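PDB 4OIF: beta-galactosidase from Geobacillus stearothermophilus, which probably hydrolyses terminal non-reducing beta-D-galactose residues from beta-D-galactosides, as a zinc-binding, trimeric enzyme of glycoside hydrolase family 42. Local coordinates for residues A[140-145]-A[244-249]; A[414-419]-A[471-476]. One frame throughout, in Å; residues are numbered along the deposited sequence.

Interaction 1: residues A[140-145]-A[244-249]; sequences LAERYG and RELTPH
T247 has its OG1 in the crowded position between the backbone N and the carbonyl carbon (chi1 55°), which swings the methyl CG2 round to sit beside the N and point at the other segment. On L246, CG stands anti to the carbonyl carbon (chi1 -60°), and the extended chain beyond it carries CD1 across to helix 127-144. L246 CD1 lies 3.9 Å from A141 CB. L246 CD1 also meets E142 CG at 3.7 Å, where the two side chains cross obliquely and the aliphatic stem of the glutamate is what does the touching. One residue further along, T247 CG2 comes to 3.4 Å from G145 CA; the glycine has no side chain to hold the threonine off. The two segments take in the C-terminal ends of outer helices 127-144 and 218-246 of the TIM barrel and the residues that follow them, each leading into one of the neighbouring parallel strands 150-154 and 252-259. The T247 hydroxyl is bonded to the carbonyl O of L243, in its own helix, and to NE1 of W153. T247 is also the first residue to leave helical geometry. G145 N still bonds back to A141 O (3.0 Å). A water donates to G145 O at 3.0 Å and makes a weak bond of 3.3 Å with H249 NE2, whose imidazole edge faces that carbonyl.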
loop_
_atom_site.group_PDB
_atom_site.type_symbol
_atom_site.label_atom_id
_atom_site.label_comp_id
_atom_site.label_asym_id
_atom_site.label_seq_id
_atom_site.Cartn_x
_atom_site.Cartn_y
_atom_site.Cartn_z
ATOM N N LEU A 140 -17.415 -27.404 -32.131
ATOM C CA LEU A 140 -17.660 -28.254 -30.973
ATOM C C LEU A 140 -19.081 -28.818 -30.984
ATOM O O LEU A 140 -19.254 -30.029 -30.827
ATOM C CB LEU A 140 -17.405 -27.496 -29.671
ATOM C CG LEU A 140 -15.937 -27.347 -29.253
ATOM C CD1 LEU A 140 -15.825 -26.339 -28.131
ATOM C CD2 LEU A 140 -15.309 -28.687 -28.857
ATOM N N ALA A 141 -20.088 -27.965 -31.181
ATOM C CA ALA A 141 -21.467 -28.458 -31.184
ATOM C C ALA A 141 -21.707 -29.409 -32.360
ATOM O O ALA A 141 -22.428 -30.391 -32.228
ATOM C CB ALA A 141 -22.473 -27.302 -31.208
ATOM N N GLU A 142 -21.088 -29.131 -33.496
ATOM C CA GLU A 142 -21.204 -30.011 -34.647
ATOM C C GLU A 142 -20.707 -31.395 -34.297
ATOM O O GLU A 142 -21.363 -32.385 -34.609
ATOM C CB GLU A 142 -20.409 -29.492 -35.852
ATOM C CG GLU A 142 -20.977 -28.270 -36.538
ATOM C CD GLU A 142 -20.131 -27.829 -37.729
ATOM O OE1 GLU A 142 -18.987 -28.313 -37.867
ATOM O OE2 GLU A 142 -20.612 -26.995 -38.521
ATOM N N ARG A 143 -19.540 -31.462 -33.655
ATOM C CA ARG A 143 -18.892 -32.748 -33.445
ATOM C C ARG A 143 -19.423 -33.530 -32.241
ATOM O O ARG A 143 -19.524 -34.752 -32.303
ATOM C CB ARG A 143 -17.381 -32.568 -33.305
ATOM C CG ARG A 143 -16.648 -33.878 -33.189
ATOM C CD ARG A 143 -15.157 -33.687 -33.115
ATOM N NE ARG A 143 -14.618 -33.466 -34.435
ATOM C CZ ARG A 143 -13.869 -34.340 -35.084
ATOM N NH1 ARG A 143 -13.542 -35.480 -34.507
ATOM N NH2 ARG A 143 -13.431 -34.053 -36.301
ATOM N N TYR A 144 -19.777 -32.849 -31.157
ATOM C CA TYR A 144 -20.116 -33.559 -29.921
ATOM C C TYR A 144 -21.583 -33.433 -29.513
ATOM O O TYR A 144 -22.024 -34.079 -28.563
ATOM C CB TYR A 144 -19.211 -33.072 -28.781
ATOM C CG TYR A 144 -17.753 -33.231 -29.123
ATOM C CD1 TYR A 144 -17.182 -34.487 -29.222
ATOM C CD2 TYR A 144 -16.957 -32.131 -29.390
ATOM C CE1 TYR A 144 -15.854 -34.650 -29.557
ATOM C CE2 TYR A 144 -15.634 -32.281 -29.729
ATOM C CZ TYR A 144 -15.084 -33.544 -29.805
ATOM O OH TYR A 144 -13.756 -33.697 -30.136
ATOM N N GLY A 145 -22.335 -32.619 -30.247
ATOM C CA GLY A 145 -23.684 -32.278 -29.855
ATOM C C GLY A 145 -24.617 -33.455 -29.674
ATOM O O GLY A 145 -25.505 -33.420 -28.823
ATOM N N ARG A 244 -27.350 -23.006 -29.437
ATOM C CA ARG A 244 -28.805 -23.043 -29.522
ATOM C C ARG A 244 -29.249 -23.682 -30.825
ATOM O O ARG A 244 -30.204 -24.468 -30.842
ATOM C CB ARG A 244 -29.409 -21.649 -29.410
ATOM C CG ARG A 244 -29.223 -20.988 -28.053
ATOM C CD ARG A 244 -29.726 -21.868 -26.925
ATOM N NE ARG A 244 -30.072 -21.074 -25.746
ATOM C CZ ARG A 244 -30.290 -21.586 -24.540
ATOM N NH1 ARG A 244 -30.191 -22.898 -24.331
ATOM N NH2 ARG A 244 -30.590 -20.779 -23.537
ATOM N N GLU A 245 -28.571 -23.337 -31.921
ATOM C CA GLU A 245 -28.962 -23.919 -33.203
ATOM C C GLU A 245 -28.830 -25.437 -33.198
ATOM O O GLU A 245 -29.762 -26.157 -33.543
ATOM C CB GLU A 245 -28.122 -23.355 -34.348
ATOM C CG GLU A 245 -28.481 -21.948 -34.766
ATOM C CD GLU A 245 -27.627 -21.453 -35.923
ATOM O OE1 GLU A 245 -26.997 -22.296 -36.617
ATOM O OE2 GLU A 245 -27.592 -20.217 -36.127
ATOM N N LEU A 246 -27.660 -25.918 -32.802
ATOM C CA LEU A 246 -27.325 -27.314 -32.996
ATOM C C LEU A 246 -27.695 -28.187 -31.807
ATOM O O LEU A 246 -27.917 -29.383 -31.963
ATOM C CB LEU A 246 -25.834 -27.443 -33.305
ATOM C CG LEU A 246 -25.415 -26.677 -34.565
ATOM C CD1 LEU A 246 -23.948 -26.859 -34.830
ATOM C CD2 LEU A 246 -26.208 -27.147 -35.760
ATOM N N THR A 247 -27.765 -27.605 -30.617
ATOM C CA THR A 247 -28.042 -28.408 -29.429
ATOM C C THR A 247 -29.038 -27.746 -28.468
ATOM O O THR A 247 -28.736 -27.543 -27.292
ATOM C CB THR A 247 -26.724 -28.729 -28.660
ATOM O OG1 THR A 247 -26.006 -27.519 -28.347
ATOM C CG2 THR A 247 -25.832 -29.647 -29.485
ATOM N N PRO A 248 -30.240 -27.421 -28.964
ATOM C CA PRO A 248 -31.248 -26.682 -28.187
ATOM C C PRO A 248 -31.698 -27.412 -26.929
ATOM O O PRO A 248 -32.245 -26.791 -26.019
ATOM C CB PRO A 248 -32.416 -26.564 -29.170
ATOM C CG PRO A 248 -32.276 -27.772 -30.037
ATOM C CD PRO A 248 -30.788 -27.883 -30.250
ATOM N N HIS A 249 -31.479 -28.721 -26.895
ATOM C CA HIS A 249 -31.891 -29.578 -25.800
ATOM C C HIS A 249 -30.795 -29.651 -24.736
ATOM O O HIS A 249 -30.962 -30.277 -23.684
ATOM C CB HIS A 249 -32.206 -30.977 -26.334
ATOM C CG HIS A 249 -31.029 -31.650 -26.977
ATOM N ND1 HIS A 249 -30.349 -31.100 -28.045
ATOM C CD2 HIS A 249 -30.408 -32.823 -26.698
ATOM C CE1 HIS A 249 -29.356 -31.901 -28.391
ATOM N NE2 HIS A 249 -29.373 -32.955 -27.593
HETATM O O HOH W 1 -26.836 -34.863 -26.528
#

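Interaction 2: residues A[414-419]-A[471-476]; sequences AILYDW and LIAPML
Two neighbouring strands run side by side here, both in the same direction, with axes 4.6 Å apart and inclined at 23°, and their side chains interlock differently on each face. On the face bearing A414 and L471, the leucine is the bump: its CG is anti to the backbone N (chi1 178°), and L471 CD1 reaches over the low spot left by the small A414, 3.7 Å from A414 CB. The same methyl also touches L416 CB. L416 in turn pushes its CD2 into the dip above A473, 3.9 Å from A473 CB, and L476 closes the far side as its CD2 crosses L416 CD2 obliquely at 4.1 Å. Helix 438-451 covers the other face, where I415 and I472 lie alongside each other and point the same way, into Y446 and F449. The strands belong to the parallel part of the trimerisation-domain sheet, in the order 456-459, 413-416, 470-473, 496-500, consistent with the flavodoxin-like layout of the glutaminase-type clan. I472 uses both backbone polar groups on the adjacent strand, flanking I415: I472 N donates to A414 O (2.8 Å, in the carbonyl plane), and I472 O receives L416 N, again at 2.8 Å but from above the carbonyl plane. Beyond A473 the chains separate, and a water donates to both L416 O and P474 O, bridging the two backbones. Further on, D418 CB rests 4.3 Å from L476 CD1, while the D418 carboxylate caps the next helix at N421 N through OD2 and forms a salt bridge with K461 through OD1.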
loop_
_atom_site.group_PDB
_atom_site.type_symbol
_atom_site.label_atom_id
_atom_site.label_comp_id
_atom_site.label_asym_id
_atom_site.label_seq_id
_atom_site.Cartn_x
_atom_site.Cartn_y
_atom_site.Cartn_z
ATOM N N ALA A 414 -37.504 -13.313 2.576
ATOM C CA ALA A 414 -36.647 -12.852 1.508
ATOM C C ALA A 414 -35.750 -11.725 2.002
ATOM O O ALA A 414 -36.187 -10.878 2.772
ATOM C CB ALA A 414 -37.486 -12.398 0.322
ATOM N N ILE A 415 -34.490 -11.743 1.568
ATOM C CA ILE A 415 -33.581 -10.612 1.731
ATOM C C ILE A 415 -33.273 -9.997 0.350
ATOM O O ILE A 415 -32.795 -10.673 -0.551
ATOM C CB ILE A 415 -32.275 -11.031 2.417
ATOM C CG1 ILE A 415 -32.557 -11.559 3.821
ATOM C CG2 ILE A 415 -31.278 -9.864 2.439
ATOM C CD1 ILE A 415 -31.304 -11.955 4.598
ATOM N N LEU A 416 -33.563 -8.718 0.180
ATOM C CA LEU A 416 -33.387 -8.069 -1.103
ATOM C C LEU A 416 -31.962 -7.527 -1.245
ATOM O O LEU A 416 -31.472 -6.784 -0.395
ATOM C CB LEU A 416 -34.425 -6.956 -1.274
ATOM C CG LEU A 416 -34.361 -6.047 -2.501
ATOM C CD1 LEU A 416 -34.524 -6.829 -3.767
ATOM C CD2 LEU A 416 -35.432 -4.960 -2.398
ATOM N N TYR A 417 -31.306 -7.948 -2.320
ATOM C CA TYR A 417 -29.971 -7.511 -2.676
ATOM C C TYR A 417 -30.013 -6.877 -4.069
ATOM O O TYR A 417 -30.777 -7.317 -4.926
ATOM C CB TYR A 417 -29.006 -8.690 -2.652
ATOM C CG TYR A 417 -27.634 -8.378 -3.196
ATOM C CD1 TYR A 417 -26.732 -7.631 -2.451
ATOM C CD2 TYR A 417 -27.230 -8.844 -4.446
ATOM C CE1 TYR A 417 -25.464 -7.352 -2.928
ATOM C CE2 TYR A 417 -25.963 -8.562 -4.939
ATOM C CZ TYR A 417 -25.081 -7.813 -4.166
ATOM O OH TYR A 417 -23.814 -7.503 -4.615
ATOM N N ASP A 418 -29.204 -5.845 -4.292
ATOM C CA ASP A 418 -29.163 -5.177 -5.591
ATOM C C ASP A 418 -27.717 -4.819 -5.975
ATOM O O ASP A 418 -27.020 -4.099 -5.244
ATOM C CB ASP A 418 -30.053 -3.931 -5.567
ATOM C CG ASP A 418 -30.257 -3.327 -6.940
ATOM O OD1 ASP A 418 -31.082 -3.853 -7.705
ATOM O OD2 ASP A 418 -29.610 -2.312 -7.252
ATOM N N TRP A 419 -27.280 -5.348 -7.118
ATOM C CA TRP A 419 -25.919 -5.153 -7.632
ATOM C C TRP A 419 -25.636 -3.690 -7.932
ATOM O O TRP A 419 -24.572 -3.165 -7.596
ATOM C CB TRP A 419 -25.690 -5.994 -8.900
ATOM C CG TRP A 419 -25.014 -7.344 -8.671
ATOM C CD1 TRP A 419 -23.670 -7.604 -8.707
ATOM C CD2 TRP A 419 -25.655 -8.606 -8.402
ATOM N NE1 TRP A 419 -23.437 -8.935 -8.467
ATOM C CE2 TRP A 419 -24.634 -9.576 -8.283
ATOM C CE3 TRP A 419 -26.991 -9.009 -8.259
ATOM C CZ2 TRP A 419 -24.906 -10.927 -8.010
ATOM C CZ3 TRP A 419 -27.263 -10.354 -7.992
ATOM C CH2 TRP A 419 -26.224 -11.295 -7.872
ATOM N N LEU A 471 -40.033 -9.405 3.955
ATOM C CA LEU A 471 -39.024 -8.908 3.033
ATOM C C LEU A 471 -38.078 -7.943 3.753
ATOM O O LEU A 471 -38.497 -6.932 4.321
ATOM C CB LEU A 471 -39.672 -8.220 1.832
ATOM C CG LEU A 471 -38.665 -7.627 0.839
ATOM C CD1 LEU A 471 -37.715 -8.703 0.340
ATOM C CD2 LEU A 471 -39.364 -6.962 -0.326
ATOM N N ILE A 472 -36.795 -8.276 3.718
ATOM C CA ILE A 472 -35.755 -7.517 4.389
ATOM C C ILE A 472 -34.858 -6.832 3.354
ATOM O O ILE A 472 -34.139 -7.490 2.615
ATOM C CB ILE A 472 -34.923 -8.446 5.311
ATOM C CG1 ILE A 472 -35.828 -9.049 6.388
ATOM C CG2 ILE A 472 -33.730 -7.714 5.931
ATOM C CD1 ILE A 472 -35.194 -10.185 7.170
ATOM N N ALA A 473 -34.912 -5.507 3.297
ATOM C CA ALA A 473 -34.134 -4.738 2.323
ATOM C C ALA A 473 -33.231 -3.706 2.999
ATOM O O ALA A 473 -33.564 -2.526 3.049
ATOM C CB ALA A 473 -35.066 -4.046 1.342
ATOM N N PRO A 474 -32.082 -4.145 3.522
ATOM C CA PRO A 474 -31.200 -3.231 4.258
ATOM C C PRO A 474 -30.354 -2.344 3.339
ATOM O O PRO A 474 -29.943 -2.797 2.257
ATOM C CB PRO A 474 -30.298 -4.178 5.057
ATOM C CG PRO A 474 -30.874 -5.545 4.875
ATOM C CD PRO A 474 -31.616 -5.534 3.588
ATOM N N MET A 475 -30.082 -1.114 3.780
ATOM C CA MET A 475 -29.194 -0.201 3.051
ATOM C C MET A 475 -29.490 -0.158 1.553
ATOM O O MET A 475 -28.585 -0.313 0.728
ATOM C CB MET A 475 -27.734 -0.596 3.258
ATOM C CG MET A 475 -27.319 -0.625 4.699
ATOM S SD MET A 475 -25.578 -1.048 4.878
ATOM C CE MET A 475 -24.860 0.425 4.163
ATOM N N LEU A 476 -30.762 0.011 1.211
ATOM C CA LEU A 476 -31.161 0.089 -0.185
ATOM C C LEU A 476 -30.990 1.524 -0.649
ATOM O O LEU A 476 -31.958 2.177 -1.041
ATOM C CB LEU A 476 -32.600 -0.380 -0.370
ATOM C CG LEU A 476 -32.986 -0.654 -1.829
ATOM C CD1 LEU A 476 -32.111 -1.743 -2.425
ATOM C CD2 LEU A 476 -34.455 -1.021 -1.924
HETATM O O HOH W 2 -30.647 -4.140 0.013
#

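How the interactions relate
Interactions 1 and 2 lie in series along the chain and on opposite sides of its centre, with their own centres 39 Å apart and nearest atoms about 19 Å apart. Interaction 1 joins two outer helices of the barrel; interaction 2 joins two strands inside the trimerisation domain. Neither touches the zinc site of C123, C163, C165 and C168 or the predicted catalytic pair E158 and E322. The chain does connect them, however: past 244-249 it enters strand 252-259 and then reaches F266 and Q267, whose O and NE2 bond with W419 NE1 and Y417 OH of the 414-419 segment. E158 lies just beyond strand 150-154, which helix 127-144 precedes.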